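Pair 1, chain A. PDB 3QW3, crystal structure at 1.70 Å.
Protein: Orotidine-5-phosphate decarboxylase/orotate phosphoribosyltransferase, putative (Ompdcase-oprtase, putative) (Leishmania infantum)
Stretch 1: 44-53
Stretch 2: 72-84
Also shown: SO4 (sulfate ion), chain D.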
# COMPACT_ATOMS: atom_id res chain seq x y z
N TYR A 44 18.25 -18.36 -15.37
CA TYR A 44 17.25 -17.87 -16.32
C TYR A 44 16.42 -16.70 -15.80
O TYR A 44 15.44 -16.31 -16.44
CB TYR A 44 16.36 -19.02 -16.79
CG TYR A 44 17.18 -20.10 -17.45
CD1 TYR A 44 17.62 -19.95 -18.77
CD2 TYR A 44 17.56 -21.25 -16.75
CE1 TYR A 44 18.40 -20.93 -19.38
CE2 TYR A 44 18.34 -22.23 -17.36
CZ TYR A 44 18.75 -22.06 -18.67
OH TYR A 44 19.52 -23.02 -19.28
N ALA A 45 16.82 -16.13 -14.67
CA ALA A 45 16.05 -15.06 -14.02
C ALA A 45 16.63 -13.68 -14.31
O ALA A 45 17.83 -13.45 -14.13
CB ALA A 45 15.97 -15.30 -12.52
N ALA A 46 15.77 -12.76 -14.75
CA ALA A 46 16.12 -11.35 -14.89
C ALA A 46 15.94 -10.61 -13.57
O ALA A 46 16.60 -9.60 -13.32
CB ALA A 46 15.29 -10.69 -15.96
N ALA A 47 15.03 -11.10 -12.73
CA ALA A 47 14.74 -10.49 -11.43
C ALA A 47 14.07 -11.50 -10.53
O ALA A 47 13.54 -12.51 -11.00
CB ALA A 47 13.84 -9.26 -11.61
N TYR A 48 14.11 -11.23 -9.22
CA TYR A 48 13.27 -11.93 -8.25
C TYR A 48 12.30 -10.95 -7.60
O TYR A 48 12.63 -9.77 -7.41
CB TYR A 48 14.10 -12.65 -7.19
CG TYR A 48 14.77 -13.88 -7.76
CD1 TYR A 48 14.10 -15.11 -7.78
CD2 TYR A 48 16.04 -13.81 -8.32
CE1 TYR A 48 14.70 -16.24 -8.33
CE2 TYR A 48 16.65 -14.93 -8.86
CZ TYR A 48 15.97 -16.14 -8.87
OH TYR A 48 16.57 -17.26 -9.42
N LYS A 49 11.10 -11.44 -7.30
CA LYS A 49 10.05 -10.61 -6.69
C LYS A 49 9.50 -11.25 -5.40
O LYS A 49 8.52 -12.00 -5.43
CB LYS A 49 8.92 -10.34 -7.70
CG LYS A 49 7.88 -9.32 -7.20
CD LYS A 49 6.84 -8.96 -8.26
CE LYS A 49 5.81 -10.07 -8.51
NZ LYS A 49 4.92 -10.39 -7.37
N PRO A 50 10.14 -10.96 -4.26
CA PRO A 50 9.61 -11.47 -3.00
C PRO A 50 8.29 -10.81 -2.61
O PRO A 50 8.10 -9.61 -2.82
CB PRO A 50 10.70 -11.15 -1.99
CG PRO A 50 11.50 -10.08 -2.60
CD PRO A 50 11.44 -10.30 -4.08
N ASN A 51 7.41 -11.62 -2.05
CA ASN A 51 6.08 -11.23 -1.60
C ASN A 51 6.14 -10.63 -0.20
O ASN A 51 6.28 -11.37 0.78
CB ASN A 51 5.18 -12.47 -1.63
CG ASN A 51 3.70 -12.15 -1.48
OD1 ASN A 51 2.87 -12.67 -2.22
ND2 ASN A 51 3.38 -11.30 -0.53
N ALA A 52 6.03 -9.31 -0.09
CA ALA A 52 6.19 -8.63 1.20
C ALA A 52 5.15 -9.10 2.24
O ALA A 52 5.46 -9.20 3.43
CB ALA A 52 6.13 -7.10 1.03
N ALA A 53 3.95 -9.42 1.77
CA ALA A 53 2.88 -9.87 2.68
C ALA A 53 3.17 -11.25 3.27
O ALA A 53 2.93 -11.50 4.46
CB ALA A 53 1.53 -9.88 1.96
N ALA A 72 20.24 -13.97 -0.38
CA ALA A 72 20.45 -15.24 -1.09
C ALA A 72 20.43 -15.11 -2.62
O ALA A 72 20.97 -15.97 -3.33
CB ALA A 72 19.43 -16.28 -0.65
N VAL A 73 19.81 -14.05 -3.12
CA VAL A 73 19.76 -13.81 -4.56
C VAL A 73 21.16 -13.47 -5.08
O VAL A 73 21.81 -12.56 -4.54
CB VAL A 73 18.75 -12.69 -4.91
CG1 VAL A 73 18.75 -12.38 -6.39
CG2 VAL A 73 17.34 -13.08 -4.44
N PRO A 74 21.65 -14.21 -6.10
CA PRO A 74 22.99 -13.98 -6.65
C PRO A 74 23.26 -12.52 -6.97
O PRO A 74 22.37 -11.80 -7.42
CB PRO A 74 22.99 -14.80 -7.94
CG PRO A 74 22.07 -15.91 -7.66
CD PRO A 74 20.99 -15.34 -6.77
N ALA A 75 24.50 -12.09 -6.75
CA ALA A 75 24.93 -10.76 -7.16
C ALA A 75 24.66 -10.61 -8.66
O ALA A 75 24.88 -11.54 -9.44
CB ALA A 75 26.41 -10.55 -6.84
N GLY A 76 24.15 -9.44 -9.03
CA GLY A 76 23.85 -9.15 -10.43
C GLY A 76 22.39 -9.30 -10.82
O GLY A 76 21.98 -8.83 -11.88
N ILE A 77 21.60 -9.96 -9.98
CA ILE A 77 20.17 -10.13 -10.25
C ILE A 77 19.36 -9.22 -9.33
O ILE A 77 19.39 -9.38 -8.11
CB ILE A 77 19.70 -11.59 -10.12
CG1 ILE A 77 20.61 -12.53 -10.94
CG2 ILE A 77 18.23 -11.72 -10.59
CD1 ILE A 77 20.33 -14.04 -10.73
N PRO A 78 18.62 -8.25 -9.92
CA PRO A 78 17.90 -7.29 -9.09
C PRO A 78 16.68 -7.89 -8.41
O PRO A 78 16.10 -8.85 -8.91
CB PRO A 78 17.49 -6.21 -10.09
CG PRO A 78 17.39 -6.93 -11.40
CD PRO A 78 18.44 -8.01 -11.36
N VAL A 79 16.32 -7.32 -7.26
CA VAL A 79 15.20 -7.78 -6.46
C VAL A 79 14.14 -6.68 -6.43
O VAL A 79 14.44 -5.53 -6.10
CB VAL A 79 15.65 -8.12 -5.02
CG1 VAL A 79 14.46 -8.45 -4.13
CG2 VAL A 79 16.64 -9.28 -5.03
N VAL A 80 12.92 -7.05 -6.79
CA VAL A 80 11.78 -6.16 -6.70
C VAL A 80 10.95 -6.56 -5.48
O VAL A 80 10.38 -7.64 -5.44
CB VAL A 80 10.89 -6.26 -7.97
CG1 VAL A 80 9.69 -5.31 -7.85
CG2 VAL A 80 11.70 -5.96 -9.23
N LEU A 81 10.91 -5.70 -4.46
CA LEU A 81 10.08 -5.99 -3.30
C LEU A 81 8.64 -5.63 -3.66
O LEU A 81 8.32 -4.47 -3.90
CB LEU A 81 10.56 -5.21 -2.07
CG LEU A 81 9.76 -5.44 -0.78
CD1 LEU A 81 9.82 -6.90 -0.31
CD2 LEU A 81 10.26 -4.50 0.34
N ASP A 82 7.78 -6.65 -3.72
CA ASP A 82 6.37 -6.41 -4.07
C ASP A 82 5.58 -6.07 -2.82
O ASP A 82 4.97 -6.94 -2.19
CB ASP A 82 5.75 -7.59 -4.81
CG ASP A 82 4.47 -7.20 -5.55
OD1 ASP A 82 3.99 -6.05 -5.41
OD2 ASP A 82 3.95 -8.05 -6.30
N ALA A 83 5.62 -4.78 -2.48
CA ALA A 83 5.07 -4.26 -1.24
C ALA A 83 3.86 -3.34 -1.46
O ALA A 83 3.11 -3.08 -0.52
CB ALA A 83 6.17 -3.53 -0.48
N LYS A 84 3.69 -2.87 -2.70
CA LYS A 84 2.60 -1.96 -3.08
C LYS A 84 2.34 -0.89 -2.01
O LYS A 84 1.23 -0.76 -1.48
CB LYS A 84 1.33 -2.75 -3.46
CG LYS A 84 1.55 -3.70 -4.66
CD LYS A 84 0.26 -4.41 -5.08
CE LYS A 84 0.48 -5.34 -6.29
NZ LYS A 84 1.31 -6.55 -5.96
S SO4 D . 1.48 -11.45 -8.56
O1 SO4 D . 0.43 -10.61 -8.00
O2 SO4 D . 2.59 -10.61 -8.99
O3 SO4 D . 1.94 -12.39 -7.54
O4 SO4 D . 0.95 -12.20 -9.70

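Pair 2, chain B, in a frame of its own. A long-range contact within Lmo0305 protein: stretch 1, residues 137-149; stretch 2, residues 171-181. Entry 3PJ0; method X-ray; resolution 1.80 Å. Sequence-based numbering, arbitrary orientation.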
# COMPACT_ATOMS: atom_id res chain seq x y z
N PRO B 137 -21.51 9.24 24.85
CA PRO B 137 -21.88 8.37 23.74
C PRO B 137 -20.74 8.21 22.73
O PRO B 137 -19.85 9.07 22.64
CB PRO B 137 -23.06 9.10 23.09
CG PRO B 137 -23.47 10.17 24.07
CD PRO B 137 -22.26 10.50 24.85
N VAL B 138 -20.79 7.10 22.00
CA VAL B 138 -19.80 6.80 20.97
C VAL B 138 -20.46 6.44 19.64
O VAL B 138 -21.60 5.97 19.63
CB VAL B 138 -18.87 5.65 21.40
CG1 VAL B 138 -18.01 6.11 22.59
CG2 VAL B 138 -19.66 4.35 21.73
N SER B 139 -19.78 6.70 18.52
CA SER B 139 -20.30 6.32 17.21
C SER B 139 -20.14 4.83 16.98
O SER B 139 -20.99 4.20 16.34
CB SER B 139 -19.61 7.07 16.07
OG SER B 139 -18.20 6.95 16.15
N SER B 140 -19.02 4.28 17.44
CA SER B 140 -18.77 2.86 17.30
C SER B 140 -17.93 2.26 18.44
O SER B 140 -17.23 2.97 19.20
CB SER B 140 -18.05 2.57 15.98
OG SER B 140 -16.73 3.02 16.07
N VAL B 141 -18.06 0.95 18.54
CA VAL B 141 -17.26 0.11 19.41
C VAL B 141 -16.55 -0.82 18.44
O VAL B 141 -17.14 -1.32 17.46
CB VAL B 141 -18.14 -0.70 20.41
CG1 VAL B 141 -17.35 -1.81 21.11
CG2 VAL B 141 -18.75 0.24 21.43
N LEU B 142 -15.29 -1.07 18.73
CA LEU B 142 -14.47 -1.98 17.93
C LEU B 142 -14.12 -3.14 18.83
O LEU B 142 -13.73 -2.94 19.98
CB LEU B 142 -13.20 -1.28 17.43
CG LEU B 142 -12.14 -2.11 16.69
CD1 LEU B 142 -11.29 -1.17 15.79
CD2 LEU B 142 -11.21 -2.94 17.61
N ILE B 143 -14.30 -4.36 18.31
CA ILE B 143 -14.00 -5.60 19.02
C ILE B 143 -12.95 -6.38 18.22
O ILE B 143 -13.06 -6.52 17.01
CB ILE B 143 -15.28 -6.49 19.14
CG1 ILE B 143 -16.42 -5.73 19.81
CG2 ILE B 143 -14.96 -7.82 19.77
CD1 ILE B 143 -16.16 -5.25 21.24
N GLU B 144 -11.93 -6.88 18.90
CA GLU B 144 -10.87 -7.68 18.26
C GLU B 144 -11.02 -9.15 18.72
O GLU B 144 -10.89 -9.43 19.90
CB GLU B 144 -9.50 -7.13 18.67
CG GLU B 144 -8.32 -7.82 18.02
CD GLU B 144 -6.97 -7.41 18.61
OE1 GLU B 144 -6.71 -6.19 18.82
OE2 GLU B 144 -6.18 -8.33 18.86
N LEU B 145 -11.34 -10.04 17.77
CA LEU B 145 -11.53 -11.46 18.04
C LEU B 145 -10.39 -12.25 17.39
O LEU B 145 -10.26 -12.26 16.17
CB LEU B 145 -12.86 -11.97 17.48
CG LEU B 145 -14.14 -11.29 17.92
CD1 LEU B 145 -15.37 -11.80 17.16
CD2 LEU B 145 -14.35 -11.46 19.43
N PRO B 146 -9.51 -12.85 18.21
CA PRO B 146 -9.41 -12.82 19.65
C PRO B 146 -8.57 -11.63 20.04
O PRO B 146 -8.02 -10.98 19.15
CB PRO B 146 -8.67 -14.12 19.95
CG PRO B 146 -7.73 -14.25 18.84
CD PRO B 146 -8.39 -13.62 17.62
N GLN B 147 -8.42 -11.35 21.34
CA GLN B 147 -7.64 -10.19 21.79
C GLN B 147 -6.19 -10.63 21.89
O GLN B 147 -5.75 -11.20 22.89
CB GLN B 147 -8.14 -9.66 23.14
CG GLN B 147 -7.58 -8.29 23.47
CD GLN B 147 -8.34 -7.16 22.75
OE1 GLN B 147 -9.54 -7.02 22.93
NE2 GLN B 147 -7.63 -6.36 21.94
N ARG B 148 -5.46 -10.36 20.82
CA ARG B 148 -4.08 -10.86 20.71
C ARG B 148 -3.10 -10.44 21.81
O ARG B 148 -2.32 -11.27 22.26
CB ARG B 148 -3.52 -10.43 19.35
CG ARG B 148 -2.07 -10.86 19.09
CD ARG B 148 -1.03 -9.77 19.44
NE ARG B 148 0.26 -10.17 18.92
CZ ARG B 148 1.28 -9.38 18.56
NH1 ARG B 148 1.22 -8.06 18.68
NH2 ARG B 148 2.39 -9.93 18.07
N GLU B 149 -3.15 -9.18 22.23
CA GLU B 149 -2.18 -8.68 23.21
C GLU B 149 -2.33 -9.31 24.59
O GLU B 149 -1.41 -9.21 25.41
CB GLU B 149 -2.23 -7.16 23.31
CG GLU B 149 -1.89 -6.47 22.00
CD GLU B 149 -0.42 -6.49 21.62
OE1 GLU B 149 0.46 -6.61 22.49
OE2 GLU B 149 -0.15 -6.34 20.41
N GLY B 171 -27.92 2.45 19.00
CA GLY B 171 -27.47 3.10 17.76
C GLY B 171 -25.96 3.25 17.66
O GLY B 171 -25.47 4.22 17.07
N ILE B 172 -25.23 2.30 18.25
CA ILE B 172 -23.75 2.26 18.21
C ILE B 172 -23.33 1.25 17.12
O ILE B 172 -23.74 0.09 17.16
CB ILE B 172 -23.14 1.81 19.56
CG1 ILE B 172 -23.49 2.79 20.68
CG2 ILE B 172 -21.62 1.71 19.43
CD1 ILE B 172 -23.24 2.28 22.06
N SER B 173 -22.52 1.69 16.15
CA SER B 173 -22.03 0.79 15.10
C SER B 173 -21.01 -0.16 15.72
O SER B 173 -20.30 0.23 16.65
CB SER B 173 -21.36 1.56 13.96
OG SER B 173 -22.25 2.46 13.31
N LEU B 174 -20.97 -1.41 15.25
CA LEU B 174 -20.07 -2.42 15.82
C LEU B 174 -19.17 -2.86 14.68
O LEU B 174 -19.66 -3.28 13.62
CB LEU B 174 -20.85 -3.61 16.40
CG LEU B 174 -20.10 -4.51 17.41
CD1 LEU B 174 -19.72 -3.77 18.69
CD2 LEU B 174 -20.92 -5.79 17.76
N HIS B 175 -17.85 -2.72 14.90
CA HIS B 175 -16.81 -3.05 13.93
C HIS B 175 -15.91 -4.17 14.43
O HIS B 175 -15.41 -4.11 15.57
CB HIS B 175 -15.90 -1.83 13.62
CG HIS B 175 -14.75 -2.18 12.73
ND1 HIS B 175 -14.90 -2.32 11.36
CD2 HIS B 175 -13.45 -2.46 13.00
CE1 HIS B 175 -13.74 -2.67 10.84
NE2 HIS B 175 -12.85 -2.78 11.81
N LEU B 176 -15.68 -5.17 13.57
CA LEU B 176 -14.82 -6.31 13.90
C LEU B 176 -13.41 -6.19 13.37
O LEU B 176 -13.21 -6.09 12.17
CB LEU B 176 -15.43 -7.62 13.35
CG LEU B 176 -14.60 -8.92 13.46
CD1 LEU B 176 -14.24 -9.18 14.92
CD2 LEU B 176 -15.35 -10.12 12.86
N ASP B 177 -12.44 -6.11 14.30
CA ASP B 177 -11.04 -6.24 13.96
C ASP B 177 -10.87 -7.76 13.89
O ASP B 177 -10.70 -8.44 14.90
CB ASP B 177 -10.08 -5.58 14.98
CG ASP B 177 -8.62 -5.74 14.57
OD1 ASP B 177 -8.32 -6.70 13.83
OD2 ASP B 177 -7.78 -4.89 14.96
N GLY B 178 -10.98 -8.27 12.68
CA GLY B 178 -10.89 -9.67 12.40
C GLY B 178 -9.58 -10.06 11.76
O GLY B 178 -9.53 -10.96 10.91
N ALA B 179 -8.49 -9.40 12.19
CA ALA B 179 -7.16 -9.73 11.74
C ALA B 179 -6.91 -11.25 11.86
O ALA B 179 -6.22 -11.85 11.01
CB ALA B 179 -6.12 -8.97 12.56
N ARG B 180 -7.45 -11.84 12.93
CA ARG B 180 -7.32 -13.29 13.20
C ARG B 180 -8.67 -13.98 13.24
O ARG B 180 -8.90 -14.92 14.01
CB ARG B 180 -6.56 -13.50 14.51
CG ARG B 180 -5.08 -13.07 14.45
CD ARG B 180 -4.38 -13.04 15.82
NE ARG B 180 -2.99 -12.60 15.61
CZ ARG B 180 -2.61 -11.33 15.47
NH1 ARG B 180 -3.48 -10.32 15.54
NH2 ARG B 180 -1.34 -11.05 15.25
N LEU B 181 -9.61 -13.51 12.41
CA LEU B 181 -10.93 -14.15 12.38
C LEU B 181 -10.92 -15.63 11.99
O LEU B 181 -11.64 -16.44 12.59
CB LEU B 181 -11.85 -13.43 11.39
CG LEU B 181 -13.25 -14.04 11.20
CD1 LEU B 181 -14.09 -14.00 12.52
CD2 LEU B 181 -13.94 -13.28 10.06
O HOH W 1 -24.05 6.34 18.21
O HOH W 2 -7.58 -4.04 17.58
O HOH W 3 -6.30 -10.36 16.70
O HOH W 4 -8.63 -10.29 15.19

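Two strands that run side by side in the same direction fix the backbone far more tightly than the side chains, and these two pairs illustrate the principle. Fourteen central residues superpose with an RMSD of 0.5 Å, and the strand axes diverge by 29° in pair 1 and 26° in pair 2. The hydrogen-bond ladder is shared. In pair 1, Tyr A48 N donates to Pro A78 O (3.1 Å), and Tyr A48 O accepts from Val A80 N (2.8 Å); at the matching positions of pair 2, Val B141 N donates to Ser B173 O (3.0 Å), and Val B141 O accepts from His B175 N (3.0 Å). Both ladders close with a weak bond, Ala A52 N to Asp A82 O and Leu B145 N to Asp B177 O, each 3.3 Å.

Proline changes the ladder at two points. Pro A50, which matches Ile B143, has no amide hydrogen, so the bond from Ile B143 N to His B175 O (3.0 Å) has no equivalent; instead Pro A50 CD lies 3.2 Å from Val A80 O. Likewise, Ser B173 N donates to Ser B139 O (2.9 Å), whereas Pro A78 CD sits 3.1 Å from Ala A46 O, which is buried without a polar partner.

The apolar packing is solved with differently sized pieces. Ile A77 and Ile B172 coincide, but the first meets an aromatic ring, Ile A77 CG2 to Tyr A48 CD2 at 3.8 Å, and the second a branched aliphatic, Ile B172 CG2 to Val B141 CG2 at 3.8 Å. The Tyr A48 ring also reaches Val A73, with CD2 3.6 Å from CG1. Further along, Ala A52 CB approaches Leu A81 CD1 at 3.9 Å; the longer Leu B145 brings its CD1 to 3.6 Å from Leu B176 CD1.

The aspartates Asp A82 and Asp B177 also match, yet their charges are handled differently. Lys A49 NZ forms a salt bridge with Asp A82 OD2 (2.7 Å) and donates to a sulfate, from NZ to O2 at 2.8 Å, while Lys A84 NZ bridges to Asp A82 OD1 (2.8 Å). Leu B142 replaces Lys A49 and offers only carbon, its CD2 3.9 Å from Asp B177 CB. Glu B144 brings a second negative charge, with OE1 4.2 Å from Asp B177 OD2; a water spans the two, donating to Glu B144 OE1 at 2.6 Å and to Asp B177 OD2 at 2.8 Å. One scaffold thus accommodates either direct charge pairing or a solvent-mediated link between like charges.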